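Local coordinates for glycine betaine/carnitine/choline ABC transporter (Staphylococcus aureus subsp. aureus Mu50, PDB 3O66), which probably binds glycine betaine, carnitine or choline outside the membrane and delivers it to an ABC importer, at residues Asn9-Thr14 and Asp62-Gly67; Asp103-Asp108 and Ala226-Leu231. All coordinates share one frame; numbering follows the deposited sequence. Where two conformers were deposited one is given.

Contact 1 of 2, residues Asn9-Thr14 and Asp62-Gly67; sequences NDVKIT and DANISG
Two parallel strands lie side by side here in one of the two mixed sheets of a periplasmic-binding-protein type II fold. Strands 12-16 and 65-70 are not consecutive in the chain: strand 43-48 comes between them in sequence and pairs on the far side of 12-16, and the crossover through helix 51-60 runs from 43-48 to 65-70. T14 N donates to I65 O at 2.8 Å, and G67 N to T14 O almost straight (174°). The tight part is the apolar face. I13 and I65 point the same way, each with CG2 anti to its backbone N, so that their CG2 methyls meet at 3.9 Å; beta-branched chains fill the space beside an extended backbone. V11 CG1 presses on I65 CD1 at 3.5 Å, closer than usual van der Waals contact, and helix 19-35 packs on both isoleucines. The D10 and D62 side chains are loose and reach solvent. K12 CB rests by A63 and CD passes D62 O before the chain bends at chi4 (-85°) and leads away. N64 CG takes the crowded position (chi1 45°), turning the amide's edge to the neighbouring backbone: ND2 donates to D10 O, almost in the amide plane, while OD1 receives K12 N on a lone pair at 2.9 Å. K12 O accepts from both N64 N and I65 N. On the opposite face, S66 OG donates to T14 OG1 at 3.0 Å, the same hydroxyl that Q54 OE1 engages from helix 51-60.

Contact 2 of 2, residues Asp103-Asp108 and Ala226-Leu231; sequences DQTFFD and ATNELL
The backbones run antiparallel, T105 and A226 forming a hydrogen-bonded pair in which T105 N meets A226 O at 2.9 Å, nearly along the C=O axis, and A226 N returns a bond to T105 O. Strand 222-227 then passes straight into helix 228-233, with T227 as N-cap: its OG1, in the crowded position (chi1 65°), accepts from L230 N. N228, in the first turn, has an N-H with no acceptor in its own helix; D103 O takes it at 2.8 Å. The N228 side chain crosses T105 at about a right angle, and T105 OG1 donates to a lone pair of N228 OD1 at 2.6 Å. ND2 makes a weak, long bond to D103 OD1 (3.4 Å); the carboxylate and amide planes are 75° apart. T105 CG2 sits 3.7 Å over the centre of one face of the F107 ring. A226 CB meets the ring's edge, the short methyl letting CE2 come to 3.9 Å; F107 CZ and L231 CD1 approach tip to tip. A water links D103 OD2 to E229 N. The salt bridge to R232 and the start of helix 228-233 would favour a charged D103, though the end of helix 87-102 would oppose it.

Contact 1 and contact 2 belong to one five-stranded sheet, their centres about 11 Å apart, and they meet where strand 65-70 runs antiparallel to strand 222-227. N64 O and T227 N, 3.0 Å apart, make a probable hydrogen bond, so N64 pairs through its side chain and N-H with 9-14 and through its carbonyl with 226-231. L230 reinforces the seam: its CD2 packs on I65 CG1 at 3.6 Å, bringing helix 228-233 against contact 1. Together the contacts tie four of the five strands, from 12-16 to the outermost 104-106. In proteins of this fold the substrate is held in the cleft between two lobes; both contacts lie within one lobe's sheet, and neither can be assigned to the site from its geometry.

Contact 1 of 2, residues Asn9-Thr14 and Asp62-Gly67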
loop_
_atom_site.group_PDB
_atom_site.type_symbol
_atom_site.label_atom_id
_atom_site.label_comp_id
_atom_site.label_asym_id
_atom_site.label_seq_id
_atom_site.Cartn_x
_atom_site.Cartn_y
_atom_site.Cartn_z
ATOM N N ASN A 9 9.401 21.606 17.270
ATOM C CA ASN A 9 10.475 20.585 17.413
ATOM C C ASN A 9 10.797 19.853 16.081
ATOM O O ASN A 9 10.516 20.384 14.995
ATOM C CB ASN A 9 10.170 19.621 18.601
ATOM C CG ASN A 9 11.259 18.556 18.838
ATOM O OD1 ASN A 9 12.432 18.866 19.125
ATOM N ND2 ASN A 9 10.858 17.281 18.727
ATOM N N ASP A 10 11.295 18.619 16.179
ATOM C CA ASP A 10 12.058 17.955 15.122
ATOM C C ASP A 10 11.381 16.679 14.595
ATOM O O ASP A 10 11.468 15.623 15.223
ATOM C CB ASP A 10 13.439 17.619 15.694
ATOM C CG ASP A 10 14.328 16.886 14.716
ATOM O OD1 ASP A 10 14.160 17.080 13.494
ATOM O OD2 ASP A 10 15.213 16.126 15.183
ATOM N N VAL A 11 10.732 16.776 13.434
ATOM C CA VAL A 11 9.987 15.654 12.876
ATOM C C VAL A 11 10.606 15.288 11.519
ATOM O O VAL A 11 10.792 16.131 10.633
ATOM C CB VAL A 11 8.476 15.987 12.712
ATOM C CG1 VAL A 11 7.755 14.859 12.020
ATOM C CG2 VAL A 11 7.827 16.237 14.065
ATOM N N LYS A 12 10.938 14.020 11.377
ATOM C CA LYS A 12 11.446 13.521 10.127
ATOM C C LYS A 12 10.656 12.267 9.742
ATOM O O LYS A 12 10.484 11.352 10.556
ATOM C CB LYS A 12 12.936 13.220 10.250
ATOM C CG LYS A 12 13.811 14.469 10.432
ATOM C CD LYS A 12 15.191 14.058 10.939
ATOM C CE LYS A 12 16.102 15.255 11.161
ATOM N NZ LYS A 12 16.768 15.620 9.874
ATOM N N ILE A 13 10.186 12.258 8.499
ATOM C CA ILE A 13 9.276 11.259 7.981
ATOM C C ILE A 13 9.991 10.431 6.909
ATOM O O ILE A 13 10.422 10.965 5.850
ATOM C CB ILE A 13 8.026 11.924 7.325
ATOM C CG1 ILE A 13 7.368 12.917 8.299
ATOM C CG2 ILE A 13 7.068 10.845 6.776
ATOM C CD1 ILE A 13 6.258 13.808 7.692
ATOM N N THR A 14 10.074 9.127 7.131
ATOM C CA THR A 14 10.717 8.291 6.140
ATOM C C THR A 14 9.791 8.089 4.942
ATOM O O THR A 14 8.546 7.923 5.103
ATOM C CB THR A 14 11.066 6.906 6.669
ATOM O OG1 THR A 14 9.844 6.195 6.920
ATOM C CG2 THR A 14 11.893 6.992 7.912
ATOM N N ASP A 62 17.001 8.117 13.422
ATOM C CA ASP A 62 17.224 8.901 12.204
ATOM C C ASP A 62 15.963 9.572 11.671
ATOM O O ASP A 62 16.027 10.517 10.855
ATOM C CB ASP A 62 17.806 8.014 11.123
ATOM C CG ASP A 62 19.156 7.419 11.508
ATOM O OD1 ASP A 62 19.916 8.034 12.305
ATOM O OD2 ASP A 62 19.437 6.323 11.000
ATOM N N ALA A 63 14.820 9.051 12.100
ATOM C CA ALA A 63 13.514 9.626 11.814
ATOM C C ALA A 63 12.562 9.176 12.881
ATOM O O ALA A 63 12.866 8.236 13.646
ATOM C CB ALA A 63 12.991 9.184 10.424
ATOM N N ASN A 64 11.395 9.823 12.942
ATOM C CA ASN A 64 10.430 9.434 13.961
ATOM C C ASN A 64 9.025 9.171 13.474
ATOM O O ASN A 64 8.158 8.854 14.299
ATOM C CB ASN A 64 10.437 10.416 15.145
ATOM C CG ASN A 64 10.453 11.876 14.702
ATOM O OD1 ASN A 64 10.176 12.198 13.537
ATOM N ND2 ASN A 64 10.806 12.764 15.627
ATOM N N ILE A 65 8.797 9.305 12.156
ATOM C CA ILE A 65 7.520 8.943 11.511
ATOM C C ILE A 65 7.869 8.183 10.221
ATOM O O ILE A 65 8.834 8.526 9.578
ATOM C CB ILE A 65 6.664 10.184 11.137
ATOM C CG1 ILE A 65 6.181 10.925 12.397
ATOM C CG2 ILE A 65 5.484 9.802 10.219
ATOM C CD1 ILE A 65 5.455 12.262 12.085
ATOM N N SER A 66 7.147 7.099 9.922
ATOM C CA SER A 66 7.124 6.518 8.578
ATOM C C SER A 66 5.800 6.919 7.923
ATOM O O SER A 66 4.732 6.671 8.495
ATOM C CB SER A 66 7.228 4.995 8.639
ATOM O OG SER A 66 8.528 4.579 9.067
ATOM N N GLY A 67 5.854 7.509 6.724
ATOM C CA GLY A 67 4.624 7.975 6.068
ATOM C C GLY A 67 3.676 6.808 5.820
ATOM O O GLY A 67 2.469 6.888 6.112
#

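Contact 2 of 2, residues Asp103-Asp108 and Ala226-Leu231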
loop_
_atom_site.group_PDB
_atom_site.type_symbol
_atom_site.label_atom_id
_atom_site.label_comp_id
_atom_site.label_asym_id
_atom_site.label_seq_id
_atom_site.Cartn_x
_atom_site.Cartn_y
_atom_site.Cartn_z
ATOM N N ASP A 103 8.184 0.376 20.968
ATOM C CA ASP A 103 7.643 1.615 21.543
ATOM C C ASP A 103 7.152 2.571 20.441
ATOM O O ASP A 103 7.489 3.780 20.423
ATOM C CB ASP A 103 8.687 2.311 22.437
ATOM C CG ASP A 103 8.101 3.488 23.206
ATOM O OD1 ASP A 103 6.912 3.396 23.609
ATOM O OD2 ASP A 103 8.838 4.488 23.417
ATOM N N GLN A 104 6.393 2.004 19.501
ATOM C CA GLN A 104 5.869 2.761 18.357
ATOM C C GLN A 104 4.383 2.499 18.185
ATOM O O GLN A 104 3.872 1.418 18.514
ATOM C CB GLN A 104 6.588 2.396 17.064
ATOM C CG GLN A 104 8.081 2.791 17.032
ATOM C CD GLN A 104 8.826 2.208 15.832
ATOM O OE1 GLN A 104 8.215 1.683 14.898
ATOM N NE2 GLN A 104 10.159 2.279 15.872
ATOM N N THR A 105 3.705 3.497 17.626
ATOM C CA THR A 105 2.305 3.379 17.306
ATOM C C THR A 105 2.184 3.090 15.813
ATOM O O THR A 105 2.576 3.925 14.957
ATOM C CB THR A 105 1.552 4.650 17.695
ATOM O OG1 THR A 105 1.549 4.764 19.128
ATOM C CG2 THR A 105 0.101 4.633 17.160
ATOM N N PHE A 106 1.662 1.911 15.503
ATOM C CA PHE A 106 1.314 1.578 14.115
ATOM C C PHE A 106 -0.163 1.974 14.009
ATOM O O PHE A 106 -1.005 1.317 14.609
ATOM C CB PHE A 106 1.563 0.064 13.859
ATOM C CG PHE A 106 1.583 -0.339 12.402
ATOM C CD1 PHE A 106 2.777 -0.756 11.802
ATOM C CD2 PHE A 106 0.405 -0.346 11.643
ATOM C CE1 PHE A 106 2.813 -1.148 10.454
ATOM C CE2 PHE A 106 0.417 -0.759 10.308
ATOM C CZ PHE A 106 1.636 -1.157 9.714
ATOM N N PHE A 107 -0.467 3.058 13.273
ATOM C CA PHE A 107 -1.834 3.634 13.271
ATOM C C PHE A 107 -2.837 2.725 12.596
ATOM O O PHE A 107 -2.463 1.795 11.854
ATOM C CB PHE A 107 -1.851 5.027 12.630
ATOM C CG PHE A 107 -1.270 6.098 13.522
ATOM C CD1 PHE A 107 -2.116 6.943 14.252
ATOM C CD2 PHE A 107 0.111 6.231 13.659
ATOM C CE1 PHE A 107 -1.591 7.924 15.092
ATOM C CE2 PHE A 107 0.660 7.205 14.503
ATOM C CZ PHE A 107 -0.188 8.054 15.209
ATOM N N ASP A 108 -4.109 2.947 12.909
ATOM C CA ASP A 108 -5.193 2.368 12.110
ATOM C C ASP A 108 -4.967 2.760 10.640
ATOM O O ASP A 108 -4.375 3.786 10.363
ATOM C CB ASP A 108 -6.556 2.857 12.577
ATOM C CG ASP A 108 -7.003 2.214 13.899
ATOM O OD1 ASP A 108 -6.370 1.254 14.387
ATOM O OD2 ASP A 108 -8.013 2.684 14.448
ATOM N N ALA A 226 4.570 6.135 14.004
ATOM C CA ALA A 226 5.291 7.194 14.691
ATOM C C ALA A 226 5.903 6.563 15.949
ATOM O O ALA A 226 5.314 5.642 16.548
ATOM C CB ALA A 226 4.365 8.345 15.050
ATOM N N THR A 227 7.082 7.030 16.354
ATOM C CA THR A 227 7.625 6.588 17.661
ATOM C C THR A 227 6.807 7.194 18.781
ATOM O O THR A 227 6.275 8.329 18.668
ATOM C CB THR A 227 9.088 6.986 17.848
ATOM O OG1 THR A 227 9.183 8.417 17.886
ATOM C CG2 THR A 227 9.936 6.409 16.715
ATOM N N ASN A 228 6.663 6.449 19.863
ATOM C CA ASN A 228 5.937 6.979 21.011
ATOM C C ASN A 228 6.725 8.071 21.757
ATOM O O ASN A 228 6.126 8.947 22.410
ATOM C CB ASN A 228 5.430 5.833 21.919
ATOM C CG ASN A 228 4.343 5.021 21.224
ATOM O OD1 ASN A 228 3.664 5.538 20.333
ATOM N ND2 ASN A 228 4.189 3.757 21.597
ATOM N N GLU A 229 8.049 8.063 21.599
ATOM C CA GLU A 229 8.879 9.170 22.104
ATOM C C GLU A 229 8.383 10.494 21.488
ATOM O O GLU A 229 8.188 11.469 22.207
ATOM C CB GLU A 229 10.373 8.952 21.814
ATOM C CG GLU A 229 11.270 10.113 22.297
ATOM C CD GLU A 229 12.759 9.949 21.934
ATOM O OE1 GLU A 229 13.083 9.166 21.014
ATOM O OE2 GLU A 229 13.612 10.628 22.567
ATOM N N LEU A 230 8.159 10.510 20.171
ATOM C CA LEU A 230 7.664 11.720 19.497
ATOM C C LEU A 230 6.248 12.066 19.959
ATOM O O LEU A 230 5.921 13.255 20.231
ATOM C CB LEU A 230 7.684 11.555 17.960
ATOM C CG LEU A 230 6.942 12.652 17.187
ATOM C CD1 LEU A 230 7.640 14.016 17.344
ATOM C CD2 LEU A 230 6.816 12.278 15.718
ATOM N N LEU A 231 5.395 11.042 20.038
ATOM C CA LEU A 231 4.007 11.236 20.450
ATOM C C LEU A 231 3.900 11.676 21.917
ATOM O O LEU A 231 2.954 12.374 22.297
ATOM C CB LEU A 231 3.183 9.970 20.185
ATOM C CG LEU A 231 3.070 9.530 18.708
ATOM C CD1 LEU A 231 2.069 8.391 18.603
ATOM C CD2 LEU A 231 2.656 10.669 17.763
HETATM O O HOH W 1 9.933 5.688 20.938
#